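UBP3-associated protein BRE5 (Saccharomyces cerevisiae, PDB 2QIY) works with the ubiquitin protease UBP3 in de-ubiquitination, which bears on the ubiquitination state of sec23, and carries an N-terminal NTF2-like domain. Local coordinates at residues A[13-18]-A[102-107]; A[28-33]-A[81-86]; A[41-46]-A[73-78]. All coordinates share one frame; numbering follows the deposited sequence.

Contact 1 (A[13-18]-A[102-107]); sequences DICFAF and KSILIM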
# COMPACT_ATOMS: atom_id res chain seq x y z
N ASP A 13 -0.08 12.78 14.05
CA ASP A 13 -1.39 13.18 14.55
C ASP A 13 -2.40 13.35 13.43
O ASP A 13 -3.50 12.80 13.52
CB ASP A 13 -1.31 14.51 15.32
CG ASP A 13 -0.88 14.33 16.76
OD1 ASP A 13 -0.69 13.17 17.19
OD2 ASP A 13 -0.73 15.36 17.45
N ILE A 14 -2.06 14.11 12.39
CA ILE A 14 -3.03 14.33 11.34
C ILE A 14 -3.34 13.05 10.55
O ILE A 14 -4.49 12.83 10.17
CB ILE A 14 -2.80 15.61 10.44
CG1 ILE A 14 -2.32 15.29 9.02
CG2 ILE A 14 -2.09 16.76 11.21
CD1 ILE A 14 -0.85 15.00 8.91
N CYS A 15 -2.34 12.19 10.36
CA CYS A 15 -2.57 10.91 9.67
C CYS A 15 -3.50 10.00 10.45
O CYS A 15 -4.38 9.38 9.88
CB CYS A 15 -1.26 10.18 9.39
SG CYS A 15 -0.24 11.01 8.20
N PHE A 16 -3.30 9.93 11.77
CA PHE A 16 -4.12 9.07 12.59
C PHE A 16 -5.56 9.58 12.62
O PHE A 16 -6.50 8.79 12.44
CB PHE A 16 -3.54 8.94 14.00
CG PHE A 16 -4.25 7.93 14.85
CD1 PHE A 16 -3.86 6.60 14.84
CD2 PHE A 16 -5.32 8.33 15.66
CE1 PHE A 16 -4.53 5.66 15.64
CE2 PHE A 16 -5.99 7.40 16.46
CZ PHE A 16 -5.59 6.06 16.45
N ALA A 17 -5.72 10.90 12.80
CA ALA A 17 -7.04 11.54 12.78
C ALA A 17 -7.71 11.38 11.42
O ALA A 17 -8.90 11.08 11.34
CB ALA A 17 -6.95 13.02 13.16
N PHE A 18 -6.94 11.58 10.35
CA PHE A 18 -7.48 11.41 9.01
C PHE A 18 -8.11 10.04 8.82
O PHE A 18 -9.24 9.92 8.32
CB PHE A 18 -6.44 11.62 7.90
CG PHE A 18 -6.97 11.20 6.58
CD1 PHE A 18 -6.66 9.95 6.07
CD2 PHE A 18 -7.88 12.01 5.90
CE1 PHE A 18 -7.22 9.51 4.86
CE2 PHE A 18 -8.46 11.59 4.69
CZ PHE A 18 -8.12 10.33 4.17
N LYS A 102 4.34 19.71 0.93
CA LYS A 102 3.22 20.01 1.83
C LYS A 102 2.05 19.00 1.77
O LYS A 102 1.16 19.01 2.62
CB LYS A 102 2.70 21.43 1.60
CG LYS A 102 3.68 22.55 2.00
CD LYS A 102 4.00 22.51 3.49
CE LYS A 102 4.87 23.69 3.94
NZ LYS A 102 6.33 23.55 3.59
N SER A 103 2.05 18.15 0.75
CA SER A 103 1.07 17.07 0.66
C SER A 103 1.54 15.88 1.49
O SER A 103 2.73 15.79 1.83
CB SER A 103 0.86 16.67 -0.80
OG SER A 103 0.27 17.74 -1.51
N ILE A 104 0.62 14.98 1.83
CA ILE A 104 0.95 13.84 2.68
C ILE A 104 0.54 12.54 2.01
O ILE A 104 -0.61 12.38 1.61
CB ILE A 104 0.27 13.94 4.07
CG1 ILE A 104 0.52 15.30 4.72
CG2 ILE A 104 0.76 12.79 4.99
CD1 ILE A 104 -0.39 15.60 5.88
N LEU A 105 1.49 11.61 1.91
CA LEU A 105 1.27 10.24 1.44
C LEU A 105 1.05 9.36 2.66
O LEU A 105 1.90 9.34 3.56
CB LEU A 105 2.55 9.74 0.74
CG LEU A 105 2.60 8.62 -0.32
CD1 LEU A 105 3.92 7.82 -0.37
CD2 LEU A 105 1.34 7.77 -0.55
N ILE A 106 -0.08 8.64 2.70
CA ILE A 106 -0.39 7.76 3.80
C ILE A 106 -0.61 6.33 3.28
O ILE A 106 -1.32 6.13 2.31
CB ILE A 106 -1.67 8.23 4.57
CG1 ILE A 106 -1.52 9.67 5.05
CG2 ILE A 106 -1.97 7.29 5.74
CD1 ILE A 106 -2.81 10.27 5.69
N MET A 107 -0.02 5.35 3.94
CA MET A 107 -0.42 3.96 3.64
C MET A 107 -0.92 3.29 4.90
O MET A 107 -0.27 3.38 5.95
CB MET A 107 0.77 3.13 3.17
CG MET A 107 1.34 3.46 1.86
SD MET A 107 2.74 2.32 1.71
CE MET A 107 1.88 0.81 1.38
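In the NTF2-like domain the first helix lies over the concave face of a strongly bent sheet, and C15, I14 and F18 of helix 11-28 meet I104 and I106 of strand 103-114 near the start of both elements. The contact is apolar throughout, and no hydrogen bond crosses it. C15 sits in the middle. Its CA-CB bond points toward the strand, and chi1 -68° sets SG anti to the carbonyl carbon, where it meets both isoleucines. SG of C15 lies 3.7 Å from CG1 of I106 and 3.8 Å from CG2 of I104. It also reaches CD1 of I106. I14 and I104 approach tip to tip through their CD1 methyls; the modelled separation there is too short to be trusted in detail. F18, one turn after I14, comes down on the other isoleucine. Its CD1 is 3.9 Å from CD1 of I106, and the methyl meets the ring obliquely.

Both isoleucines point at the helix because alternate residues of a strand face the same side; L105 between them points away. The axes of 13-18 and 103-107 pass 10.0 Å apart at 56°. This is the alpha-plus-beta layering of the NTF2 fold, with helices on one side of the sheet and the dimer partner on the other. L105 accordingly packs on I143 of the second subunit, while I104 and I106 keep to the helix side. The same apolar layer extends along the sheet: the F18 ring makes an edge-to-face pair with F126 of strand 120-130, C15 touches F94 of strand 85-97, and I104 touches F137 of strand 137-147.

Contact 2 (A[28-33]-A[81-86]); sequences TDPSKL and KVRSLK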
# COMPACT_ATOMS: atom_id res chain seq x y z
N THR A 28 -21.20 6.60 9.28
CA THR A 28 -22.20 7.60 9.61
C THR A 28 -22.98 8.16 8.42
O THR A 28 -24.19 8.43 8.57
CB THR A 28 -21.63 8.75 10.48
OG1 THR A 28 -20.66 9.46 9.73
CG2 THR A 28 -20.97 8.21 11.71
N ASP A 29 -22.32 8.38 7.29
CA ASP A 29 -23.02 8.94 6.11
C ASP A 29 -22.23 8.84 4.81
O ASP A 29 -21.49 9.76 4.46
CB ASP A 29 -23.42 10.40 6.35
CG ASP A 29 -24.38 10.92 5.29
OD1 ASP A 29 -24.59 10.22 4.26
OD2 ASP A 29 -24.92 12.04 5.49
N PRO A 30 -22.39 7.72 4.08
CA PRO A 30 -21.67 7.52 2.81
C PRO A 30 -21.90 8.64 1.78
O PRO A 30 -21.04 8.88 0.94
CB PRO A 30 -22.23 6.19 2.30
CG PRO A 30 -22.63 5.45 3.55
CD PRO A 30 -23.21 6.54 4.43
N SER A 31 -23.07 9.27 1.84
CA SER A 31 -23.44 10.31 0.87
C SER A 31 -22.68 11.62 1.04
O SER A 31 -22.81 12.51 0.18
CB SER A 31 -24.97 10.57 0.87
OG SER A 31 -25.36 11.38 1.97
N LYS A 32 -21.93 11.76 2.14
CA LYS A 32 -21.10 12.97 2.36
C LYS A 32 -19.60 12.68 2.28
O LYS A 32 -18.77 13.60 2.42
CB LYS A 32 -21.42 13.61 3.70
CG LYS A 32 -22.77 14.25 3.78
CD LYS A 32 -22.95 14.86 5.15
CE LYS A 32 -24.24 15.63 5.25
NZ LYS A 32 -24.56 15.88 6.70
N LEU A 33 -19.24 11.42 2.07
CA LEU A 33 -17.83 11.04 1.91
C LEU A 33 -17.10 11.86 0.86
O LEU A 33 -15.95 12.24 1.07
CB LEU A 33 -17.69 9.56 1.54
CG LEU A 33 -18.01 8.62 2.69
CD1 LEU A 33 -18.15 7.22 2.13
CD2 LEU A 33 -16.85 8.67 3.70
N LYS A 81 -24.25 -0.86 2.09
CA LYS A 81 -23.03 -1.66 2.21
C LYS A 81 -21.89 -0.89 2.88
O LYS A 81 -21.24 -1.39 3.77
CB LYS A 81 -22.58 -2.13 0.83
CG LYS A 81 -22.89 -3.57 0.52
CD LYS A 81 -21.89 -4.47 1.25
CE LYS A 81 -22.52 -5.81 1.63
NZ LYS A 81 -21.65 -6.60 2.56
N VAL A 82 -21.69 0.35 2.44
CA VAL A 82 -20.61 1.18 2.94
C VAL A 82 -20.81 1.41 4.45
O VAL A 82 -19.86 1.36 5.23
CB VAL A 82 -20.53 2.53 2.13
CG1 VAL A 82 -19.61 3.52 2.83
CG2 VAL A 82 -20.05 2.26 0.67
N ARG A 83 -22.07 1.60 4.88
CA ARG A 83 -22.37 1.84 6.29
C ARG A 83 -21.97 0.66 7.17
O ARG A 83 -21.86 0.78 8.40
CB ARG A 83 -23.88 2.10 6.45
CG ARG A 83 -24.29 3.52 6.09
CD ARG A 83 -25.79 3.73 6.31
NE ARG A 83 -26.18 5.12 5.99
CZ ARG A 83 -26.34 6.07 6.90
NH1 ARG A 83 -26.20 5.78 8.19
NH2 ARG A 83 -26.69 7.31 6.54
N SER A 84 -21.81 -0.50 6.55
CA SER A 84 -21.56 -1.73 7.31
C SER A 84 -20.08 -2.10 7.34
O SER A 84 -19.71 -3.14 7.87
CB SER A 84 -22.42 -2.88 6.77
OG SER A 84 -21.93 -3.37 5.52
N LEU A 85 -19.23 -1.21 6.80
CA LEU A 85 -17.79 -1.48 6.72
C LEU A 85 -17.15 -1.38 8.10
O LEU A 85 -17.45 -0.46 8.87
CB LEU A 85 -17.12 -0.52 5.73
CG LEU A 85 -15.61 -0.66 5.49
CD1 LEU A 85 -15.22 -0.19 4.09
CD2 LEU A 85 -14.81 0.10 6.57
N LYS A 86 -16.28 -2.33 8.40
CA LYS A 86 -15.62 -2.45 9.69
C LYS A 86 -14.15 -2.81 9.42
O LYS A 86 -13.81 -3.38 8.38
CB LYS A 86 -16.31 -3.56 10.49
CG LYS A 86 -17.77 -3.22 10.85
CD LYS A 86 -18.53 -4.42 11.39
CE LYS A 86 -19.96 -4.04 11.67
NZ LYS A 86 -20.06 -3.50 13.05
O HOH W 1 -26.82 8.23 3.82
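In R83, chi1 -80° sets CG anti to the carbonyl carbon and against the ring of P30. The chain is extended from CG to NE, and the side chain crosses P30 at about a right angle. V82 has CG1 anti to its backbone N (chi1 168°), which sets this methyl against the same proline. The proline ring thus meets both residues. CG of P30 is 3.6 Å from CG of R83 and 3.7 Å from CG1 of V82. L33 adds a looser touch, its CD1 lying 4.0 Å from CG1 of V82.

The guanidinium has CD of P30, C of T28 and CA of D29 over one face. NH1 of R83 is 3.3 Å from O of T28. NE of R83 forms a salt bridge with OD1 of D79. A water at the guanidinium edge accepts from NH2 of R83 at 2.9 Å and donates to OD1 of D29 at 3.0 Å, linking the two charges. OD1 of D29 also accepts from OG of S31 at 2.7 Å.

V82 to L85 form a type I beta turn leading from helix 79-82 into strand 85-97. The contact therefore joins two connections of the NTF2-like fold: the loop after the first helix and the turn into the long strand.

Contact 3 (A[41-46]-A[73-78]); sequences AELTHT and KFFSRN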
# COMPACT_ATOMS: atom_id res chain seq x y z
N ALA A 41 -10.27 14.34 -7.68
CA ALA A 41 -9.70 13.15 -7.01
C ALA A 41 -9.85 11.85 -7.80
O ALA A 41 -10.80 11.67 -8.56
CB ALA A 41 -10.32 12.96 -5.62
N GLU A 42 -8.92 10.92 -7.58
CA GLU A 42 -8.99 9.55 -8.12
C GLU A 42 -9.21 8.55 -7.00
O GLU A 42 -8.53 8.60 -5.97
CB GLU A 42 -7.70 9.20 -8.87
CG GLU A 42 -7.45 10.25 -9.95
CD GLU A 42 -6.46 9.85 -11.03
OE1 GLU A 42 -5.97 8.70 -11.07
OE2 GLU A 42 -6.20 10.74 -11.87
N LEU A 43 -10.21 7.68 -7.20
CA LEU A 43 -10.55 6.63 -6.25
C LEU A 43 -10.45 5.27 -6.90
O LEU A 43 -10.96 5.06 -8.03
CB LEU A 43 -12.02 6.84 -5.83
CG LEU A 43 -12.62 5.77 -4.92
CD1 LEU A 43 -11.96 5.73 -3.53
CD2 LEU A 43 -14.13 6.05 -4.78
N THR A 44 -9.84 4.32 -6.20
CA THR A 44 -9.89 2.92 -6.66
C THR A 44 -10.40 2.18 -5.46
O THR A 44 -9.71 2.08 -4.44
CB THR A 44 -8.48 2.45 -7.08
OG1 THR A 44 -8.09 3.19 -8.23
CG2 THR A 44 -8.48 0.95 -7.43
N HIS A 45 -11.64 1.68 -5.54
CA HIS A 45 -12.33 1.20 -4.34
C HIS A 45 -12.96 -0.19 -4.54
O HIS A 45 -13.21 -0.61 -5.65
CB HIS A 45 -13.41 2.21 -3.91
CG HIS A 45 -13.77 2.14 -2.45
ND1 HIS A 45 -12.94 2.63 -1.46
CD2 HIS A 45 -14.87 1.66 -1.82
CE1 HIS A 45 -13.51 2.44 -0.28
NE2 HIS A 45 -14.69 1.87 -0.47
N THR A 46 -13.23 -0.85 -3.43
CA THR A 46 -13.99 -2.11 -3.41
C THR A 46 -15.17 -2.09 -4.38
O THR A 46 -16.03 -1.21 -4.27
CB THR A 46 -14.52 -2.29 -2.02
OG1 THR A 46 -13.41 -2.13 -1.11
CG2 THR A 46 -15.16 -3.71 -1.86
N LYS A 73 -21.50 9.58 -6.42
CA LYS A 73 -22.50 8.68 -6.97
C LYS A 73 -22.17 7.22 -6.61
O LYS A 73 -23.06 6.42 -6.29
CB LYS A 73 -22.60 8.88 -8.48
CG LYS A 73 -23.51 7.90 -9.23
CD LYS A 73 -23.40 8.07 -10.78
CE LYS A 73 -22.27 9.04 -11.20
NZ LYS A 73 -21.36 8.54 -12.30
N PHE A 74 -20.89 6.88 -6.68
CA PHE A 74 -20.43 5.54 -6.29
C PHE A 74 -20.71 5.25 -4.80
O PHE A 74 -21.32 4.22 -4.47
CB PHE A 74 -18.93 5.35 -6.62
CG PHE A 74 -18.34 4.10 -6.03
CD1 PHE A 74 -18.54 2.86 -6.66
CD2 PHE A 74 -17.65 4.15 -4.84
CE1 PHE A 74 -18.00 1.69 -6.11
CE2 PHE A 74 -17.11 2.98 -4.25
CZ PHE A 74 -17.31 1.75 -4.89
N PHE A 75 -20.28 6.12 -3.89
CA PHE A 75 -20.53 5.86 -2.47
C PHE A 75 -22.03 5.85 -2.13
O PHE A 75 -22.50 5.00 -1.37
CB PHE A 75 -19.81 6.88 -1.59
CG PHE A 75 -18.33 6.60 -1.43
CD1 PHE A 75 -17.41 7.61 -1.64
CD2 PHE A 75 -17.88 5.34 -1.06
CE1 PHE A 75 -16.04 7.37 -1.49
CE2 PHE A 75 -16.51 5.09 -0.89
CZ PHE A 75 -15.60 6.11 -1.11
N SER A 76 -22.76 6.78 -2.72
CA SER A 76 -24.18 6.91 -2.47
C SER A 76 -24.97 5.67 -2.93
O SER A 76 -25.87 5.20 -2.21
CB SER A 76 -24.70 8.19 -3.12
OG SER A 76 -24.15 9.32 -2.47
N ARG A 77 -24.64 5.14 -4.12
CA ARG A 77 -25.30 3.93 -4.65
C ARG A 77 -25.11 2.73 -3.73
O ARG A 77 -25.94 1.82 -3.68
CB ARG A 77 -24.77 3.58 -6.04
N ASN A 78 -23.99 2.75 -3.00
CA ASN A 78 -23.60 1.65 -2.13
C ASN A 78 -23.77 1.98 -0.67
O ASN A 78 -23.14 1.35 0.20
CB ASN A 78 -22.15 1.28 -2.43
CG ASN A 78 -22.02 0.63 -3.77
OD1 ASN A 78 -22.63 -0.41 -4.00
ND2 ASN A 78 -21.26 1.25 -4.68
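The helix-to-sheet core of the NTF2-like fold holds an aromatic cluster of H45, F74 and F75, where strand 41-46 faces helix 68-77. On the strand, H45 and L43 share the contact. CG of H45 is anti to the backbone N (chi1 -156°), and its CB faces the helix. F75 meets the imidazole edge-to-face: CE2 of F75 lies over one face of the ring, offset toward the rim, 3.7 Å from NE2 of H45. The two planes stand at 79°. F74 meets the same histidine differently. The rings come together rim to rim, neither over the face of the other, with CE2 of F74 3.6 Å from CD2 of H45. F74 also brings CZ to 3.3 Å from O of T46, and this carbonyl oxygen lies at the ring edge near its plane.

L43, two residues before H45, fills in beside both phenyl groups. Its CD2 is 4.0 Å from CD2 of F74 and 4.0 Å from CZ of F75. It reaches F75 tip to tip and crosses F74 at about a right angle. At the end of the helix, ND2 of N78 donates to O of F74 at 3.0 Å and also sits over one face of the F74 ring, toward its rim.

The axes of 41-46 and 73-77 run nearly parallel, 15° apart. Around the cluster, F74 packs on V63 and V65 of strand 62-66, outermost of the sheet within this chain. L43 and F75 both touch Y37 of strand 37-38. F75 also packs on L33 after the first helix. E42 and T44 hydrogen-bond to Y96 and Q95 of the second subunit.

Contacts 1 and 3 are buried and tie helices to the same sheet, but on opposite sides of the chain's centre. Contact 1 joins isoleucine methyls with one sulphur and one phenyl ring; contact 3 is mainly aromatic. Both have strand residues within reach of the second subunit. Contact 2 is only partly buried. It joins a loop to a turn, and it mixes apolar packing with a charged, water-linked polar side. Contacts 2 and 3 touch, with L33 and V82 both packing on F75, so the two share one stretch of core. Contact 1 stays apart, its centre about 20 Å from that of contact 3 and 21 Å from that of contact 2.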